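Local coordinates for protein Bcl-2 homolog (Gene 16?) (PDB 4MI8) that blocks apoptosis and starvation-induced autophagy of the infected host cell, binding host Beclin 1, BAK1 and BAX and so supporting viral latency and chronic infection, at residues C30-S33 with A34-V37; F92-V95 with G96-V99; G107-T110 with E111-L115; M120-F123 with F124-N128. All blocks are in the same frame, centred on the assembly; numbering follows the deposited sequence.

Overall arrangement
The four contacts are local turns of an all-helical Bcl-2 fold and follow one another along the chain in numerical order. Contact 1 caps the start of helix 33-56 and lies apart, with centres about 20 Å from contacts 2 and 3 and about 22 Å from contact 4. Contact 2 is the buried middle of helix 86-103. Contacts 3 and 4 are the first and last turns of helix 111-126, their centres about 19 Å apart. Only contacts 2 and 4 touch: Phe93 CE2 meets Phe124 CE2 at 3.7 Å. Thus two contacts begin helices, one ends a helix, and one lies in the core, with a side chain touching the bound Beclin 1 peptide.

Contact 1 of 4, residues C30-S33 with A34-V37; sequences CVDS and AVLV
The Asp32 carboxylate presents one face to Val35. Val35 N stands well above the carboxylate plane, 74° out of it as seen from OD1, and Val35 CG2 lies over the same face, 3.8 Å from OD2. Ala34 N is much nearer the plane, 2.7 Å from OD1, but its angle makes this bond weak; Val35 N to OD1 is longer at 3.3 Å yet straighter, at 163°. Both bonds identify Asp32 as the N-cap of helix 33-56. Its CG is anti to the backbone N (chi1 154°), a setting that folds OD1 back under the first turn. The backbone then takes over: Leu36 N donates to Asp32 O at 2.8 Å and Val37 N to Ser33 O at 2.9 Å.

On the residue before the cap, Val31 CG1 reaches Leu36 CB at 4.1 Å, the pairing of a hydrophobic staple, and meets Val35 CG1 at 3.6 Å, where the two valines cross at about a right angle. Val35 itself packs on Tyr10 and Ala17 of helix 8-23. The chemistry implies a doubly secured helix start: a carboxylate that takes up amides of the first turn, with a charge probably favourable to the helix dipole, and the hydrophobic staple of Val31 and Leu36.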
loop_
_atom_site.group_PDB
_atom_site.type_symbol
_atom_site.label_atom_id
_atom_site.label_comp_id
_atom_site.label_asym_id
_atom_site.label_seq_id
_atom_site.Cartn_x
_atom_site.Cartn_y
_atom_site.Cartn_z
ATOM N N CYS A 30 14.872 13.840 -7.110
ATOM C CA CYS A 30 14.045 14.966 -6.706
ATOM C C CYS A 30 13.515 14.703 -5.330
ATOM O O CYS A 30 13.042 15.623 -4.661
ATOM C CB CYS A 30 12.895 15.183 -7.703
ATOM S SG CYS A 30 13.465 15.413 -9.422
ATOM N N VAL A 31 13.582 13.445 -4.892
ATOM C CA VAL A 31 13.036 13.084 -3.584
ATOM C C VAL A 31 14.073 13.397 -2.488
ATOM O O VAL A 31 15.259 13.182 -2.685
ATOM C CB VAL A 31 12.726 11.569 -3.561
ATOM C CG1 VAL A 31 11.813 11.227 -2.411
ATOM C CG2 VAL A 31 12.146 11.100 -4.896
ATOM N N ASP A 32 13.634 13.870 -1.333
ATOM C CA ASP A 32 14.496 13.911 -0.185
ATOM C C ASP A 32 15.098 12.492 0.086
ATOM O O ASP A 32 14.355 11.510 0.180
ATOM C CB ASP A 32 13.698 14.425 1.008
ATOM C CG ASP A 32 14.253 13.945 2.365
ATOM O OD1 ASP A 32 15.131 13.046 2.416
ATOM O OD2 ASP A 32 13.808 14.430 3.424
ATOM N N SER A 33 16.429 12.399 0.242
ATOM C CA SER A 33 17.123 11.099 0.504
ATOM C C SER A 33 16.470 10.146 1.482
ATOM O O SER A 33 16.225 9.012 1.158
ATOM C CB SER A 33 18.541 11.373 0.994
ATOM O OG SER A 33 19.325 11.401 -0.139
ATOM N N ALA A 34 16.200 10.630 2.691
ATOM C CA ALA A 34 15.608 9.838 3.787
ATOM C C ALA A 34 14.223 9.362 3.417
ATOM O O ALA A 34 13.820 8.265 3.793
ATOM C CB ALA A 34 15.503 10.698 5.023
ATOM N N VAL A 35 13.482 10.209 2.701
ATOM C CA VAL A 35 12.188 9.801 2.240
ATOM C C VAL A 35 12.406 8.720 1.156
ATOM O O VAL A 35 11.673 7.748 1.084
ATOM C CB VAL A 35 11.422 10.986 1.643
ATOM C CG1 VAL A 35 10.270 10.481 0.781
ATOM C CG2 VAL A 35 10.946 11.952 2.758
ATOM N N LEU A 36 13.387 8.920 0.281
ATOM C CA LEU A 36 13.602 7.927 -0.756
ATOM C C LEU A 36 13.975 6.540 -0.114
ATOM O O LEU A 36 13.658 5.453 -0.630
ATOM C CB LEU A 36 14.728 8.406 -1.661
ATOM C CG LEU A 36 15.036 7.455 -2.807
ATOM C CD1 LEU A 36 13.731 7.231 -3.594
ATOM C CD2 LEU A 36 16.174 7.985 -3.689
ATOM N N VAL A 37 14.632 6.595 1.031
ATOM C CA VAL A 37 14.950 5.352 1.756
ATOM C C VAL A 37 13.656 4.602 2.169
ATOM O O VAL A 37 13.545 3.384 1.940
ATOM C CB VAL A 37 15.971 5.575 2.902
ATOM C CG1 VAL A 37 16.094 4.321 3.795
ATOM C CG2 VAL A 37 17.308 5.846 2.271
#

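Contact 2 of 4, residues F92-V95 with G96-V99; sequences FFDV and GRYV
Asp94 and Arg97 are paired one turn apart on helix 86-103, the buried central helix of the Bcl-2 fold, and every residue of 92-99 is helical. The backbone evidence is a run of consecutive i to i+4 bonds. Gly96 N donates to Phe92 O at 3.1 Å, Arg97 N to Phe93 O at 2.8 Å, and Tyr98 N to Asp94 O at 2.9 Å. Val99 N to Val95 O is almost straight, at 175°.

The charged interaction is a salt bridge that uses one carboxylate oxygen. Arg97 leaves the helix extended through chi1 and chi2, then bends at chi3 (65°), which brings the guanidinium back alongside the Asp94 carboxylate. Its plane and that of the carboxylate are nearly parallel, 17° apart, and OD1 sits at the guanidinium edge. Asp94 OD2 is held from outside by Arg50 NE and Tyr61 OH, so the carboxylate has partners at both oxygens and its rotation is fixed. Two arginines around one buried acid would be expected to stabilise its negative charge.

Apolar packing dominates around the phenylalanines and Val95. Phe93 meets Phe18 edge-to-face and also rests on Ile42, while Phe92 leans on Phe76. Val95 touches an apolar side chain of the bound peptide, which places this turn at the peptide-binding groove.

At the bridge itself, Arg97 NH2 approaches Asp94 OD1 on its syn side at 3.0 Å, and Arg97 NE adds a weak second bond to the same OD1 at 3.1 Å.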
loop_
_atom_site.group_PDB
_atom_site.type_symbol
_atom_site.label_atom_id
_atom_site.label_comp_id
_atom_site.label_asym_id
_atom_site.label_seq_id
_atom_site.Cartn_x
_atom_site.Cartn_y
_atom_site.Cartn_z
ATOM N N PHE A 92 -1.872 -3.321 2.348
ATOM C CA PHE A 92 -2.503 -2.032 2.061
ATOM C C PHE A 92 -1.655 -1.267 1.001
ATOM O O PHE A 92 -2.157 -0.699 -0.019
ATOM C CB PHE A 92 -2.634 -1.307 3.413
ATOM C CG PHE A 92 -2.810 0.207 3.336
ATOM C CD1 PHE A 92 -1.712 1.029 3.301
ATOM C CD2 PHE A 92 -4.089 0.796 3.523
ATOM C CE1 PHE A 92 -1.866 2.422 3.379
ATOM C CE2 PHE A 92 -4.251 2.189 3.566
ATOM C CZ PHE A 92 -3.123 3.009 3.499
ATOM N N PHE A 93 -0.362 -1.219 1.241
ATOM C CA PHE A 93 0.454 -0.498 0.280
ATOM C C PHE A 93 0.510 -1.230 -1.024
ATOM O O PHE A 93 0.680 -0.586 -2.056
ATOM C CB PHE A 93 1.875 -0.247 0.834
ATOM C CG PHE A 93 1.960 0.980 1.731
ATOM C CD1 PHE A 93 1.867 2.272 1.171
ATOM C CD2 PHE A 93 2.081 0.850 3.155
ATOM C CE1 PHE A 93 1.906 3.390 2.002
ATOM C CE2 PHE A 93 2.091 2.020 4.006
ATOM C CZ PHE A 93 2.006 3.259 3.445
ATOM N N ASP A 94 0.453 -2.567 -1.022
ATOM C CA ASP A 94 0.602 -3.296 -2.330
ATOM C C ASP A 94 -0.658 -3.133 -3.096
ATOM O O ASP A 94 -0.666 -3.177 -4.350
ATOM C CB ASP A 94 0.777 -4.802 -2.104
ATOM C CG ASP A 94 1.223 -5.527 -3.352
ATOM O OD1 ASP A 94 1.941 -4.903 -4.187
ATOM O OD2 ASP A 94 0.920 -6.750 -3.519
ATOM N N VAL A 95 -1.791 -3.053 -2.374
ATOM C CA VAL A 95 -3.035 -2.694 -3.119
ATOM C C VAL A 95 -2.909 -1.339 -3.812
ATOM O O VAL A 95 -3.227 -1.197 -5.038
ATOM C CB VAL A 95 -4.274 -2.744 -2.227
ATOM C CG1 VAL A 95 -5.436 -2.061 -2.943
ATOM C CG2 VAL A 95 -4.496 -4.224 -1.768
ATOM N N GLY A 96 -2.413 -0.336 -3.071
ATOM C CA GLY A 96 -2.212 1.014 -3.680
ATOM C C GLY A 96 -1.184 0.946 -4.823
ATOM O O GLY A 96 -1.320 1.664 -5.820
ATOM N N ARG A 97 -0.144 0.110 -4.693
ATOM C CA ARG A 97 0.830 -0.023 -5.760
ATOM C C ARG A 97 0.217 -0.641 -6.997
ATOM O O ARG A 97 0.546 -0.225 -8.104
ATOM C CB ARG A 97 2.012 -0.880 -5.333
ATOM C CG ARG A 97 3.055 -1.039 -6.426
ATOM C CD ARG A 97 4.351 -1.789 -5.986
ATOM N NE ARG A 97 4.083 -3.184 -5.620
ATOM C CZ ARG A 97 4.513 -4.242 -6.340
ATOM N NH1 ARG A 97 5.259 -4.087 -7.423
ATOM N NH2 ARG A 97 4.281 -5.477 -5.947
ATOM N N TYR A 98 -0.653 -1.658 -6.799
ATOM C CA TYR A 98 -1.355 -2.298 -7.904
ATOM C C TYR A 98 -2.178 -1.222 -8.629
ATOM O O TYR A 98 -2.037 -1.081 -9.837
ATOM C CB TYR A 98 -2.328 -3.401 -7.439
ATOM C CG TYR A 98 -2.961 -4.128 -8.646
ATOM C CD1 TYR A 98 -2.278 -5.189 -9.268
ATOM C CD2 TYR A 98 -4.212 -3.740 -9.193
ATOM C CE1 TYR A 98 -2.801 -5.852 -10.385
ATOM C CE2 TYR A 98 -4.752 -4.409 -10.311
ATOM C CZ TYR A 98 -4.030 -5.471 -10.894
ATOM O OH TYR A 98 -4.472 -6.186 -11.999
ATOM N N VAL A 99 -3.057 -0.515 -7.911
ATOM C CA VAL A 99 -3.890 0.510 -8.533
ATOM C C VAL A 99 -3.023 1.467 -9.403
ATOM O O VAL A 99 -3.250 1.578 -10.621
ATOM C CB VAL A 99 -4.695 1.333 -7.528
ATOM C CG1 VAL A 99 -5.446 2.443 -8.274
ATOM C CG2 VAL A 99 -5.662 0.441 -6.785
#

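Contact 3 of 4, residues G107-T110 with E111-L115; sequences GSWT and EDHEL
Thr110 turns an irregular loop into helix 111-126, its own backbone still extended (psi 176°) while Glu111 to Leu115 are helical. The first-turn bond from Glu114 N to Thr110 O is long and weak at 3.3 Å. Thr110 is the N-cap: its OG1 also accepts a weak bond from Asp112 N, 3.3 Å away. That hydroxyl lies between the backbone N and the carbonyl carbon (chi1 73°), which aims it at the helix start.

The same OG1 is hydrogen-bonded to His113 ND1 at 2.8 Å, meeting the imidazole at its edge and in its plane; either atom could donate. Trp109 closes the arrangement from another direction. His113 CB sits over the face of the indole, 3.8 Å from the centroid of the six-membered ring, a CH-pi contact. The two rings are oblique, while Trp109 CA lies over a face of the imidazole. Thr16, Leu19 and Lys20 of helix 8-23 pack against the indole, and Ser23 touches His113.

Chemically, the hydroxyl joins the cap to the third helical residue, and the in-plane bond to ND1 orients the imidazole; the indole face and the Thr110 hydroxyl probably restrain His113 from two directions, and the packing ties the helix start to helix 8-23.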
loop_
_atom_site.group_PDB
_atom_site.type_symbol
_atom_site.label_atom_id
_atom_site.label_comp_id
_atom_site.label_asym_id
_atom_site.label_seq_id
_atom_site.Cartn_x
_atom_site.Cartn_y
_atom_site.Cartn_z
ATOM N N GLY A 107 2.708 6.391 -15.805
ATOM C CA GLY A 107 3.684 7.487 -15.791
ATOM C C GLY A 107 3.103 8.880 -15.613
ATOM O O GLY A 107 3.688 9.840 -16.065
ATOM N N SER A 108 1.953 8.984 -14.955
ATOM C CA SER A 108 1.304 10.282 -14.793
ATOM C C SER A 108 0.719 10.502 -13.399
ATOM O O SER A 108 0.260 9.565 -12.748
ATOM C CB SER A 108 0.212 10.467 -15.850
ATOM O OG SER A 108 0.630 9.963 -17.107
ATOM N N TRP A 109 0.737 11.757 -12.956
ATOM C CA TRP A 109 0.148 12.137 -11.687
ATOM C C TRP A 109 -1.201 12.747 -11.924
ATOM O O TRP A 109 -1.388 13.975 -11.787
ATOM C CB TRP A 109 1.049 13.121 -10.951
ATOM C CG TRP A 109 0.745 13.233 -9.477
ATOM C CD1 TRP A 109 0.494 14.391 -8.746
ATOM C CD2 TRP A 109 0.648 12.139 -8.498
ATOM N NE1 TRP A 109 0.257 14.097 -7.427
ATOM C CE2 TRP A 109 0.335 12.766 -7.212
ATOM C CE3 TRP A 109 0.785 10.760 -8.558
ATOM C CZ2 TRP A 109 0.171 12.025 -6.056
ATOM C CZ3 TRP A 109 0.617 10.024 -7.383
ATOM C CH2 TRP A 109 0.317 10.643 -6.164
ATOM N N THR A 110 -2.159 11.902 -12.290
ATOM C CA THR A 110 -3.508 12.345 -12.653
ATOM C C THR A 110 -4.275 12.650 -11.405
ATOM O O THR A 110 -3.788 12.395 -10.289
ATOM C CB THR A 110 -4.288 11.279 -13.432
ATOM O OG1 THR A 110 -4.655 10.245 -12.531
ATOM C CG2 THR A 110 -3.422 10.681 -14.545
ATOM N N GLU A 111 -5.485 13.142 -11.610
ATOM C CA GLU A 111 -6.370 13.536 -10.533
ATOM C C GLU A 111 -6.857 12.358 -9.715
ATOM O O GLU A 111 -7.144 12.532 -8.546
ATOM C CB GLU A 111 -7.569 14.290 -11.096
ATOM C CG GLU A 111 -7.178 15.489 -11.977
ATOM C CD GLU A 111 -6.516 16.646 -11.193
ATOM O OE1 GLU A 111 -7.209 17.215 -10.307
ATOM O OE2 GLU A 111 -5.324 17.003 -11.461
ATOM N N ASP A 112 -6.991 11.193 -10.354
ATOM C CA ASP A 112 -7.302 9.932 -9.687
ATOM C C ASP A 112 -6.165 9.439 -8.799
ATOM O O ASP A 112 -6.433 8.853 -7.747
ATOM C CB ASP A 112 -7.573 8.829 -10.687
ATOM C CG ASP A 112 -8.949 8.897 -11.258
ATOM O OD1 ASP A 112 -9.775 9.674 -10.726
ATOM O OD2 ASP A 112 -9.197 8.169 -12.244
ATOM N N HIS A 113 -4.918 9.640 -9.234
ATOM C CA HIS A 113 -3.797 9.442 -8.325
ATOM C C HIS A 113 -3.938 10.208 -7.056
ATOM O O HIS A 113 -3.668 9.673 -5.970
ATOM C CB HIS A 113 -2.512 9.847 -8.953
ATOM C CG HIS A 113 -2.040 8.909 -10.014
ATOM N ND1 HIS A 113 -2.538 8.930 -11.261
ATOM C CD2 HIS A 113 -1.033 7.943 -9.995
ATOM C CE1 HIS A 113 -1.893 7.994 -12.004
ATOM N NE2 HIS A 113 -0.963 7.406 -11.223
ATOM N N GLU A 114 -4.384 11.459 -7.170
ATOM C CA GLU A 114 -4.572 12.348 -6.019
ATOM C C GLU A 114 -5.659 11.833 -5.127
ATOM O O GLU A 114 -5.573 11.940 -3.942
ATOM C CB GLU A 114 -4.831 13.803 -6.460
ATOM C CG GLU A 114 -3.513 14.547 -6.766
ATOM C CD GLU A 114 -3.667 15.866 -7.563
ATOM O OE1 GLU A 114 -4.769 16.156 -8.119
ATOM O OE2 GLU A 114 -2.667 16.631 -7.648
ATOM N N LEU A 115 -6.662 11.219 -5.726
ATOM C CA LEU A 115 -7.792 10.596 -5.023
ATOM C C LEU A 115 -7.369 9.304 -4.305
ATOM O O LEU A 115 -7.690 9.052 -3.123
ATOM C CB LEU A 115 -8.812 10.244 -6.088
ATOM C CG LEU A 115 -10.253 10.335 -5.697
ATOM C CD1 LEU A 115 -10.635 11.824 -5.563
ATOM C CD2 LEU A 115 -10.996 9.591 -6.807
#

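Contact 4 of 4, residues M120-F123 with F124-N128; sequences MTHF and FIENN
Phe123 and Asn127 close the C-terminal end of helix 111-126, where a Schellman motif ends the helix at Asn128 with a positive phi (51°). Asn128 N bonds to Ile125 O at 2.7 Å. Before the end, i to i+4 bonds run on: Phe124 N donates to Met120 O at 2.8 Å and Ile125 N to Thr121 O at 3.2 Å.

The last turn is gripped at one oxygen. Phe123 O accepts Asn127 N at 2.9 Å and also the side-chain ND2 of Asn127 at 3.2 Å, the oxygen lying in the amide plane. Asn127 CG is anti to its carbonyl carbon (chi1 -72°), which swings the amide back along the helix over the phenyl ring. There the amide is stacked on Phe123, the two planes only 15° apart, with ND2 3.3 Å above the plane and over the ring centre. Phe123 also meets Phe76 and Thr77 of helix 68-81.

On a different side of the helix, Thr121 CG2 and Ile125 CD1 lie side by side, 4.1 Å apart, and Thr121 OG1 bonds to Asn117 O. The Phe124 ring meets Trp11 and packs on Ile15 of helix 8-23.

The chemistry is that of a side-chain amide doing two jobs: it supplies a second donor to a last-turn carbonyl, and its flat face rests on an aromatic ring, so the bond and the stack together hold the Asn127 amide in one orientation.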
loop_
_atom_site.group_PDB
_atom_site.type_symbol
_atom_site.label_atom_id
_atom_site.label_comp_id
_atom_site.label_asym_id
_atom_site.label_seq_id
_atom_site.Cartn_x
_atom_site.Cartn_y
_atom_site.Cartn_z
ATOM N N MET A 120 -5.868 6.695 0.655
ATOM C CA MET A 120 -4.855 5.919 1.428
ATOM C C MET A 120 -4.377 6.725 2.604
ATOM O O MET A 120 -4.231 6.177 3.698
ATOM C CB MET A 120 -3.665 5.452 0.581
ATOM C CG MET A 120 -4.027 4.335 -0.377
ATOM S SD MET A 120 -2.590 3.892 -1.405
ATOM C CE MET A 120 -1.598 3.081 -0.138
ATOM N N THR A 121 -4.132 8.014 2.392
ATOM C CA THR A 121 -3.647 8.888 3.454
ATOM C C THR A 121 -4.693 9.085 4.547
ATOM O O THR A 121 -4.358 9.195 5.727
ATOM C CB THR A 121 -3.229 10.265 2.905
ATOM O OG1 THR A 121 -2.236 10.094 1.886
ATOM C CG2 THR A 121 -2.663 11.133 4.018
ATOM N N HIS A 122 -5.960 9.132 4.149
ATOM C CA HIS A 122 -7.047 9.335 5.087
ATOM C C HIS A 122 -7.324 8.098 5.890
ATOM O O HIS A 122 -7.828 8.176 7.032
ATOM C CB HIS A 122 -8.308 9.777 4.355
ATOM C CG HIS A 122 -8.193 11.137 3.708
ATOM N ND1 HIS A 122 -8.968 11.515 2.676
ATOM C CD2 HIS A 122 -7.353 12.214 3.985
ATOM C CE1 HIS A 122 -8.644 12.769 2.308
ATOM N NE2 HIS A 122 -7.655 13.196 3.111
ATOM N N PHE A 123 -7.007 6.942 5.317
ATOM C CA PHE A 123 -7.230 5.704 5.965
ATOM C C PHE A 123 -6.061 5.406 6.876
ATOM O O PHE A 123 -6.267 5.004 8.014
ATOM C CB PHE A 123 -7.460 4.588 4.939
ATOM C CG PHE A 123 -7.846 3.297 5.570
ATOM C CD1 PHE A 123 -6.889 2.550 6.264
ATOM C CD2 PHE A 123 -9.193 2.859 5.560
ATOM C CE1 PHE A 123 -7.224 1.360 6.921
ATOM C CE2 PHE A 123 -9.527 1.652 6.177
ATOM C CZ PHE A 123 -8.544 0.889 6.855
ATOM N N PHE A 124 -4.823 5.576 6.370
ATOM C CA PHE A 124 -3.646 5.279 7.186
ATOM C C PHE A 124 -3.765 6.102 8.490
ATOM O O PHE A 124 -3.618 5.567 9.597
ATOM C CB PHE A 124 -2.394 5.687 6.415
ATOM C CG PHE A 124 -1.118 5.243 7.031
ATOM C CD1 PHE A 124 -0.515 5.961 8.046
ATOM C CD2 PHE A 124 -0.488 4.081 6.544
ATOM C CE1 PHE A 124 0.697 5.555 8.585
ATOM C CE2 PHE A 124 0.698 3.648 7.068
ATOM C CZ PHE A 124 1.308 4.385 8.067
ATOM N N ILE A 125 -4.004 7.400 8.351
ATOM C CA ILE A 125 -4.101 8.253 9.540
ATOM C C ILE A 125 -5.343 7.990 10.403
ATOM O O ILE A 125 -5.182 7.679 11.577
ATOM C CB ILE A 125 -3.908 9.742 9.237
ATOM C CG1 ILE A 125 -2.540 9.939 8.544
ATOM C CG2 ILE A 125 -3.979 10.529 10.538
ATOM C CD1 ILE A 125 -2.223 11.345 8.098
ATOM N N GLU A 126 -6.545 8.047 9.826
ATOM C CA GLU A 126 -7.766 7.846 10.615
ATOM C C GLU A 126 -7.696 6.532 11.378
ATOM O O GLU A 126 -8.160 6.473 12.506
ATOM C CB GLU A 126 -9.038 7.953 9.771
ATOM C CG GLU A 126 -9.568 9.388 9.674
ATOM C CD GLU A 126 -9.840 9.875 8.230
ATOM O OE1 GLU A 126 -10.515 9.136 7.471
ATOM O OE2 GLU A 126 -9.396 11.006 7.834
ATOM N N ASN A 127 -7.047 5.509 10.807
ATOM C CA ASN A 127 -6.897 4.226 11.500
ATOM C C ASN A 127 -5.661 4.112 12.353
ATOM O O ASN A 127 -5.380 3.062 12.906
ATOM C CB ASN A 127 -7.018 3.024 10.544
ATOM C CG ASN A 127 -8.449 2.812 10.083
ATOM O OD1 ASN A 127 -9.186 1.975 10.656
ATOM N ND2 ASN A 127 -8.895 3.632 9.112
ATOM N N ASN A 128 -4.910 5.186 12.473
ATOM C CA ASN A 128 -3.657 5.120 13.217
ATOM C C ASN A 128 -2.753 3.965 12.784
ATOM O O ASN A 128 -2.173 3.288 13.605
ATOM C CB ASN A 128 -3.956 5.082 14.718
ATOM C CG ASN A 128 -2.737 5.383 15.580
ATOM O OD1 ASN A 128 -1.803 6.072 15.163
ATOM N ND2 ASN A 128 -2.746 4.855 16.793
#